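Local coordinates for receptor-type tyrosine-protein phosphatase C (Rattus norvegicus, PDB 5FN8), which dephosphorylates phosphotyrosine in signalling proteins and is probably required for T-cell activation through the antigen receptor, this fragment comprising two of its extracellular domains, at residues F145-T149 against C150-V154; N15-N18 against S19-L22; N61-P64 against Y65-Y68. All coordinates share one frame; numbering follows the deposited sequence.

Interaction 1 of 3, residues F145-T149 against C150-V154. With NAG (2-acetamido-2-deoxy-beta-D-glucopyranose), chain G.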
loop_
_atom_site.group_PDB
_atom_site.type_symbol
_atom_site.label_atom_id
_atom_site.label_comp_id
_atom_site.label_asym_id
_atom_site.label_seq_id
_atom_site.Cartn_x
_atom_site.Cartn_y
_atom_site.Cartn_z
ATOM N N PHE B 145 0.552 27.591 3.873
ATOM C CA PHE B 145 -0.783 27.119 3.469
ATOM C C PHE B 145 -0.987 25.709 3.947
ATOM O O PHE B 145 -0.038 24.938 4.006
ATOM C CB PHE B 145 -0.934 27.110 1.945
ATOM C CG PHE B 145 -0.651 28.377 1.184
ATOM C CD1 PHE B 145 0.654 28.735 0.862
ATOM C CD2 PHE B 145 -1.689 29.132 0.655
ATOM C CE1 PHE B 145 0.916 29.913 0.139
ATOM C CE2 PHE B 145 -1.426 30.299 -0.091
ATOM C CZ PHE B 145 -0.131 30.690 -0.323
ATOM N N ASN B 146 -2.228 25.371 4.274
ATOM C CA ASN B 146 -2.639 24.079 4.799
ATOM C C ASN B 146 -3.924 23.717 4.053
ATOM O O ASN B 146 -4.937 24.387 4.211
ATOM C CB ASN B 146 -2.867 24.175 6.324
ATOM C CG ASN B 146 -3.376 22.922 6.973
ATOM O OD1 ASN B 146 -3.792 21.989 6.303
ATOM N ND2 ASN B 146 -3.347 22.878 8.290
ATOM N N GLN B 147 -3.869 22.673 3.219
ATOM C CA GLN B 147 -5.000 22.276 2.376
ATOM C C GLN B 147 -5.193 20.773 2.276
ATOM O O GLN B 147 -4.264 19.989 2.514
ATOM C CB GLN B 147 -4.809 22.835 0.965
ATOM C CG GLN B 147 -5.124 24.323 0.814
ATOM C CD GLN B 147 -4.653 24.912 -0.512
ATOM O OE1 GLN B 147 -4.340 26.093 -0.600
ATOM N NE2 GLN B 147 -4.536 24.105 -1.566
ATOM N N SER B 148 -6.414 20.390 1.871
ATOM C CA SER B 148 -6.882 19.029 1.576
ATOM C C SER B 148 -6.315 18.553 0.255
ATOM O O SER B 148 -6.094 17.362 0.101
ATOM C CB SER B 148 -8.394 19.038 1.428
ATOM O OG SER B 148 -8.962 19.227 2.705
ATOM N N THR B 149 -6.143 19.470 -0.712
ATOM C CA THR B 149 -5.645 19.210 -2.065
ATOM C C THR B 149 -4.317 19.909 -2.293
ATOM O O THR B 149 -4.125 21.062 -1.903
ATOM C CB THR B 149 -6.683 19.638 -3.140
ATOM O OG1 THR B 149 -6.975 21.022 -2.976
ATOM C CG2 THR B 149 -7.988 18.871 -3.045
ATOM N N CYS B 150 -3.418 19.234 -2.973
ATOM C CA CYS B 150 -2.104 19.762 -3.266
ATOM C C CYS B 150 -2.104 20.566 -4.536
ATOM O O CYS B 150 -1.416 20.230 -5.500
ATOM C CB CYS B 150 -1.059 18.657 -3.283
ATOM S SG CYS B 150 0.641 19.266 -3.198
ATOM N N LYS B 151 -2.881 21.662 -4.523
ATOM C CA LYS B 151 -2.992 22.632 -5.598
ATOM C C LYS B 151 -3.041 24.024 -4.946
ATOM O O LYS B 151 -4.068 24.458 -4.396
ATOM C CB LYS B 151 -4.189 22.344 -6.534
ATOM C CG LYS B 151 -5.531 22.050 -5.844
ATOM C CD LYS B 151 -6.741 22.466 -6.700
ATOM C CE LYS B 151 -8.053 22.343 -5.949
ATOM N NZ LYS B 151 -9.221 22.681 -6.809
ATOM N N PHE B 152 -1.876 24.680 -4.930
ATOM C CA PHE B 152 -1.686 25.987 -4.302
ATOM C C PHE B 152 -1.412 27.031 -5.319
ATOM O O PHE B 152 -0.587 26.826 -6.210
ATOM C CB PHE B 152 -0.501 25.964 -3.316
ATOM C CG PHE B 152 -0.551 24.888 -2.256
ATOM C CD1 PHE B 152 -1.191 25.114 -1.041
ATOM C CD2 PHE B 152 0.066 23.653 -2.460
ATOM C CE1 PHE B 152 -1.236 24.112 -0.062
ATOM C CE2 PHE B 152 0.042 22.664 -1.464
ATOM C CZ PHE B 152 -0.619 22.898 -0.282
ATOM N N VAL B 153 -2.070 28.174 -5.167
ATOM C CA VAL B 153 -1.851 29.359 -5.996
ATOM C C VAL B 153 -1.256 30.408 -5.056
ATOM O O VAL B 153 -1.889 30.787 -4.070
ATOM C CB VAL B 153 -3.067 29.825 -6.861
ATOM C CG1 VAL B 153 -4.398 29.597 -6.154
ATOM C CG2 VAL B 153 -2.915 31.283 -7.316
ATOM N N VAL B 154 0.018 30.747 -5.302
ATOM C CA VAL B 154 0.850 31.640 -4.491
ATOM C C VAL B 154 1.040 32.927 -5.253
ATOM O O VAL B 154 1.908 33.029 -6.122
ATOM C CB VAL B 154 2.211 30.986 -4.097
ATOM C CG1 VAL B 154 2.950 31.830 -3.078
ATOM C CG2 VAL B 154 2.041 29.544 -3.589
HETATM C C1 NAG G . -3.844 21.762 9.041
HETATM C C2 NAG G . -3.068 21.580 10.348
HETATM C C3 NAG G . -3.790 20.635 11.315
HETATM C C4 NAG G . -5.279 20.951 11.407
HETATM C C5 NAG G . -5.925 21.013 10.026
HETATM C C6 NAG G . -7.381 21.427 10.074
HETATM C C7 NAG G . -0.718 20.840 10.796
HETATM C C8 NAG G . 0.579 20.486 10.139
HETATM N N2 NAG G . -1.768 21.043 9.962
HETATM O O3 NAG G . -3.245 20.801 12.621
HETATM O O4 NAG G . -5.916 19.950 12.196
HETATM O O5 NAG G . -5.247 21.995 9.227
HETATM O O6 NAG G . -7.990 21.432 8.790
HETATM O O7 NAG G . -0.818 20.916 12.018
#

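Interaction 2 of 3, residues N15-N18 against S19-L22. With NAG (2-acetamido-2-deoxy-beta-D-glucopyranose), chain H.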
loop_
_atom_site.group_PDB
_atom_site.type_symbol
_atom_site.label_atom_id
_atom_site.label_comp_id
_atom_site.label_asym_id
_atom_site.label_seq_id
_atom_site.Cartn_x
_atom_site.Cartn_y
_atom_site.Cartn_z
ATOM N N ASN B 15 -15.889 -11.675 -12.927
ATOM C CA ASN B 15 -15.478 -11.006 -14.165
ATOM C C ASN B 15 -14.812 -9.661 -13.832
ATOM O O ASN B 15 -15.383 -8.584 -14.057
ATOM C CB ASN B 15 -16.672 -10.855 -15.135
ATOM C CG ASN B 15 -16.331 -10.814 -16.615
ATOM O OD1 ASN B 15 -15.292 -10.284 -17.041
ATOM N ND2 ASN B 15 -17.233 -11.347 -17.440
ATOM N N SER B 16 -13.579 -9.748 -13.295
ATOM C CA SER B 16 -12.780 -8.600 -12.883
ATOM C C SER B 16 -11.810 -8.089 -13.938
ATOM O O SER B 16 -11.536 -8.747 -14.935
ATOM C CB SER B 16 -12.058 -8.886 -11.569
ATOM O OG SER B 16 -11.152 -9.970 -11.700
ATOM N N THR B 17 -11.283 -6.912 -13.672
ATOM C CA THR B 17 -10.351 -6.105 -14.436
ATOM C C THR B 17 -9.230 -5.806 -13.426
ATOM O O THR B 17 -9.297 -6.268 -12.291
ATOM C CB THR B 17 -11.221 -4.912 -14.928
ATOM O OG1 THR B 17 -11.854 -5.291 -16.141
ATOM C CG2 THR B 17 -10.522 -3.578 -15.050
ATOM N N ASN B 18 -8.198 -5.068 -13.813
ATOM C CA ASN B 18 -7.149 -4.707 -12.861
ATOM C C ASN B 18 -7.678 -3.742 -11.766
ATOM O O ASN B 18 -6.983 -3.532 -10.774
ATOM C CB ASN B 18 -5.927 -4.103 -13.569
ATOM C CG ASN B 18 -6.179 -2.902 -14.455
ATOM O OD1 ASN B 18 -7.129 -2.122 -14.265
ATOM N ND2 ASN B 18 -5.300 -2.738 -15.443
ATOM N N SER B 19 -8.857 -3.100 -11.960
ATOM C CA SER B 19 -9.334 -2.112 -10.973
ATOM C C SER B 19 -10.876 -2.088 -10.755
ATOM O O SER B 19 -11.399 -1.225 -10.038
ATOM C CB SER B 19 -8.813 -0.721 -11.337
ATOM O OG SER B 19 -9.330 -0.316 -12.594
ATOM N N THR B 20 -11.586 -3.014 -11.413
ATOM C CA THR B 20 -13.045 -3.100 -11.405
ATOM C C THR B 20 -13.493 -4.544 -11.474
ATOM O O THR B 20 -12.704 -5.413 -11.827
ATOM C CB THR B 20 -13.681 -2.379 -12.661
ATOM O OG1 THR B 20 -13.752 -3.263 -13.790
ATOM C CG2 THR B 20 -13.037 -1.025 -13.024
ATOM N N THR B 21 -14.783 -4.777 -11.210
ATOM C CA THR B 21 -15.482 -6.057 -11.352
ATOM C C THR B 21 -16.965 -5.807 -11.648
ATOM O O THR B 21 -17.510 -4.754 -11.287
ATOM C CB THR B 21 -15.260 -7.016 -10.164
ATOM O OG1 THR B 21 -15.601 -8.326 -10.605
ATOM C CG2 THR B 21 -16.132 -6.687 -8.959
ATOM N N LEU B 22 -17.612 -6.773 -12.291
ATOM C CA LEU B 22 -19.029 -6.658 -12.543
ATOM C C LEU B 22 -19.737 -7.546 -11.531
ATOM O O LEU B 22 -19.537 -8.766 -11.521
ATOM C CB LEU B 22 -19.440 -7.006 -13.994
ATOM C CG LEU B 22 -20.979 -7.093 -14.221
ATOM C CD1 LEU B 22 -21.617 -5.704 -14.434
ATOM C CD2 LEU B 22 -21.333 -8.083 -15.323
HETATM C C1 NAG H . -5.410 -1.698 -16.422
HETATM C C2 NAG H . -4.035 -1.170 -16.833
HETATM C C3 NAG H . -4.189 -0.199 -18.005
HETATM C C4 NAG H . -4.904 -0.883 -19.168
HETATM C C5 NAG H . -6.233 -1.472 -18.701
HETATM C C6 NAG H . -6.918 -2.317 -19.753
HETATM C C7 NAG H . -1.965 -0.969 -15.486
HETATM C C8 NAG H . -1.231 -0.127 -14.483
HETATM N N2 NAG H . -3.234 -0.579 -15.770
HETATM O O3 NAG H . -2.905 0.241 -18.436
HETATM O O4 NAG H . -5.135 0.040 -20.229
HETATM O O5 NAG H . -6.021 -2.322 -17.561
HETATM O O6 NAG H . -6.031 -3.249 -20.358
HETATM O O7 NAG H . -1.445 -1.955 -16.011
#

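Interaction 3 of 3, residues N61-P64 against Y65-Y68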
loop_
_atom_site.group_PDB
_atom_site.type_symbol
_atom_site.label_atom_id
_atom_site.label_comp_id
_atom_site.label_asym_id
_atom_site.label_seq_id
_atom_site.Cartn_x
_atom_site.Cartn_y
_atom_site.Cartn_z
ATOM N N ASN B 61 7.361 -5.885 12.220
ATOM C CA ASN B 61 7.220 -5.600 10.782
ATOM C C ASN B 61 5.786 -5.325 10.329
ATOM O O ASN B 61 5.388 -5.725 9.227
ATOM C CB ASN B 61 7.898 -6.705 9.935
ATOM C CG ASN B 61 9.296 -7.048 10.402
ATOM O OD1 ASN B 61 10.185 -6.190 10.482
ATOM N ND2 ASN B 61 9.510 -8.307 10.741
ATOM N N LEU B 62 5.006 -4.636 11.178
ATOM C CA LEU B 62 3.618 -4.306 10.839
ATOM C C LEU B 62 3.589 -2.953 10.166
ATOM O O LEU B 62 4.584 -2.224 10.242
ATOM C CB LEU B 62 2.706 -4.362 12.084
ATOM C CG LEU B 62 2.717 -5.684 12.906
ATOM C CD1 LEU B 62 1.851 -5.567 14.132
ATOM C CD2 LEU B 62 2.252 -6.879 12.081
ATOM N N ARG B 63 2.503 -2.621 9.457
ATOM C CA ARG B 63 2.409 -1.298 8.816
ATOM C C ARG B 63 1.865 -0.296 9.842
ATOM O O ARG B 63 0.987 -0.657 10.634
ATOM C CB ARG B 63 1.462 -1.305 7.576
ATOM C CG ARG B 63 1.524 -2.543 6.669
ATOM C CD ARG B 63 2.530 -2.506 5.514
ATOM N NE ARG B 63 2.085 -3.400 4.429
ATOM C CZ ARG B 63 2.356 -4.708 4.330
ATOM N NH1 ARG B 63 3.118 -5.309 5.239
ATOM N NH2 ARG B 63 1.869 -5.418 3.318
ATOM N N PRO B 64 2.280 0.999 9.792
ATOM C CA PRO B 64 1.712 1.988 10.734
ATOM C C PRO B 64 0.255 2.288 10.456
ATOM O O PRO B 64 -0.221 2.115 9.325
ATOM C CB PRO B 64 2.605 3.201 10.538
ATOM C CG PRO B 64 3.878 2.654 9.920
ATOM C CD PRO B 64 3.349 1.622 8.980
ATOM N N TYR B 65 -0.474 2.651 11.528
ATOM C CA TYR B 65 -1.897 2.994 11.535
ATOM C C TYR B 65 -2.807 1.972 10.810
ATOM O O TYR B 65 -3.709 2.321 10.045
ATOM C CB TYR B 65 -2.099 4.478 11.097
ATOM C CG TYR B 65 -3.380 5.066 11.648
ATOM C CD1 TYR B 65 -3.493 5.405 12.993
ATOM C CD2 TYR B 65 -4.503 5.223 10.840
ATOM C CE1 TYR B 65 -4.698 5.863 13.525
ATOM C CE2 TYR B 65 -5.700 5.728 11.349
ATOM C CZ TYR B 65 -5.793 6.050 12.694
ATOM O OH TYR B 65 -6.964 6.567 13.203
ATOM N N THR B 66 -2.535 0.685 11.042
ATOM C CA THR B 66 -3.271 -0.414 10.441
ATOM C C THR B 66 -3.952 -1.217 11.542
ATOM O O THR B 66 -3.354 -1.469 12.582
ATOM C CB THR B 66 -2.343 -1.235 9.516
ATOM O OG1 THR B 66 -1.866 -0.389 8.474
ATOM C CG2 THR B 66 -3.045 -2.418 8.861
ATOM N N GLU B 67 -5.216 -1.571 11.314
ATOM C CA GLU B 67 -6.007 -2.435 12.190
ATOM C C GLU B 67 -5.631 -3.879 11.900
ATOM O O GLU B 67 -5.554 -4.279 10.730
ATOM C CB GLU B 67 -7.506 -2.247 11.917
ATOM C CG GLU B 67 -8.314 -1.947 13.168
ATOM C CD GLU B 67 -8.838 -0.528 13.250
ATOM O OE1 GLU B 67 -9.386 -0.035 12.238
ATOM O OE2 GLU B 67 -8.745 0.075 14.344
ATOM N N TYR B 68 -5.369 -4.654 12.965
ATOM C CA TYR B 68 -5.033 -6.058 12.868
ATOM C C TYR B 68 -5.843 -6.897 13.835
ATOM O O TYR B 68 -6.341 -6.403 14.850
ATOM C CB TYR B 68 -3.566 -6.294 13.205
ATOM C CG TYR B 68 -2.579 -5.793 12.195
ATOM C CD1 TYR B 68 -2.164 -6.600 11.140
ATOM C CD2 TYR B 68 -1.977 -4.539 12.342
ATOM C CE1 TYR B 68 -1.222 -6.154 10.225
ATOM C CE2 TYR B 68 -1.007 -4.095 11.448
ATOM C CZ TYR B 68 -0.661 -4.892 10.371
ATOM O OH TYR B 68 0.301 -4.460 9.504
#

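Interaction 1 of 3, residues F145-T149 against C150-V154
The side-chain amide of Gln-147 fills the inside of the turn joining strand 140-147 to strand 151-154. Its NE2 donates to Lys-151 O at 2.9 Å, with the acceptor close to the amide plane and the N-H...O angle 152°; the nitrogen nevertheless sits well above the carbonyl plane of Lys-151. The same NE2 also reaches Thr-149 O at 3.1 Å. That oxygen accepts a weak second bond from Lys-151 N at 3.0 Å, which closes an inverse gamma turn centred on Cys-150.

Beneath this polar grip lies Phe-152. Gln-147 CD is 3.5 Å from Phe-152 CE1, the amide tilted 35° to the ring, and the two side chains run past each other in opposite directions. Phe-145 CB lies 3.6 Å from Phe-152 CD1, and the two rings meet obliquely. Having CG beside the backbone N (chi1 -54°) directs the Phe-145 ring to where its CE1 meets Val-154 CG2 at 3.9 Å.

Further out, Gln-147 pairs through its backbone with Tyr-131 and Phe-152 with Val-116, while Cys-150 forms a disulfide with Cys-118. Asn-146 points the other way, covalently bound through ND2 to N-acetylglucosamine, its OD1 taken by Arg-130. Two acceptors for one NE2 settle which end of the Gln-147 amide faces the turn, so a single side chain satisfies two carbonyls where the chain changes sheets in this fibronectin type III domain.

Interaction 2 of 3, residues N15-N18 against S19-L22
Ser-16 and Thr-21 stand unusually close for a bridged antiparallel pair, their CA atoms 4.0 Å apart. They form a non-hydrogen-bonded pair, as the flanking bonds establish: Thr-17 N donates to Thr-20 O at 2.8 Å, whereas the bond from Leu-22 N to Asn-15 O, at 3.4 Å, is weak. The strong bond is somewhat bent, its N-H...O angle being 151°. Thr-20 O also lies 3.4 Å from Ser-16 CA in a CA-H...O contact, so one carbonyl draws in two neighbouring residues of the facing arm. End to end, 15-18 and 19-22 run 168° apart, a nearly complete reversal made at Asn-18 and Ser-19.

Side chains follow the reversal. Thr-17 and Thr-20 cross at a slant, and Thr-20 OG1 lies 3.2 Å from Thr-17 CB; the polar partner of that hydroxyl is Glu-58 of the second subunit. At the bend, the Asn-18 side chain is folded back between its own N and carbonyl carbon (chi1 56°), which brings OD1 within a weak hydrogen bond, 3.3 Å, of Ser-19 OG. The other branch of the amide, ND2, is joined to C1 of N-acetylglucosamine at 1.4 Å, and this sugar is also hydrogen-bonded to Arg-97 N of the second subunit.

Ser-16 OG is likewise bonded to Arg-92 O of the second subunit and Thr-21 OG1 to Cys-13 O within the chain, while Thr-21 and Leu-22 form an antiparallel ladder with a strand of that other subunit. The geometry is that of a tight beta-hairpin reversal, glycosylated at an Asn-Ser-Thr sequon, leading into strand 21-24 of the first fibronectin type III domain.

Interaction 3 of 3, residues N61-P64 against Y65-Y68
From Leu-62 to Tyr-68 the backbone turns sharply at Pro-64 and Tyr-65, the latter in the left-handed helical region (phi 49°, psi 43°), before entering strand 67-76. This bend carries the phenol of Tyr-68 back to the preceding loop, where OH accepts a nearly straight hydrogen bond from Arg-63 N (2.9 Å, N-H...O 170°). The donor sits at the ring edge, near its plane.

Leu-62 packs against one face and the hydroxyl end of the same phenol. Its CD2 lies over that face, 4.2 Å from the ring centroid in a CH-pi contact, while Leu-62 CB packs 3.8 Å from Tyr-68 CE2. Aliphatic Arg-63 CG adds a contact of 3.6 Å to Tyr-68 OH, the guanidinium plane standing steeply to the ring. Within the bend, Thr-66 CB rests 3.6 Å from Arg-63 O. That carbonyl and Thr-66 N are both tied to Thr-93 OG1.

Phe-91 meets the Tyr-68 ring from the adjacent strand, and Tyr-68 joins a beta ladder with the second subunit. A tyrosine hydroxyl tied to a backbone N-H five residues earlier, with Leu-62 and Pro-64 in the Leu-X-Pro-X-X-X-Tyr spacing, identifies the tyrosine corner of fibronectin type III domains.

How the interactions relate
Interactions 2 and 3 belong to the first fibronectin type III domain and interaction 1 to the second. None touches another: nearest atoms are about 17 Å apart between 2 and 3, about 16 Å between 1 and 3, and about 21 Å between 1 and 2. Both contacts of the first domain meet the second subunit and have strands continuing into its sheets, a pattern consistent with strand exchange between two copies; interaction 1 touches no other protein chain. Glycans mark interactions 1 and 2, each attached near a chain reversal. The phosphatase active site belongs to the intracellular part of the receptor, absent here, so these contacts concern extracellular architecture.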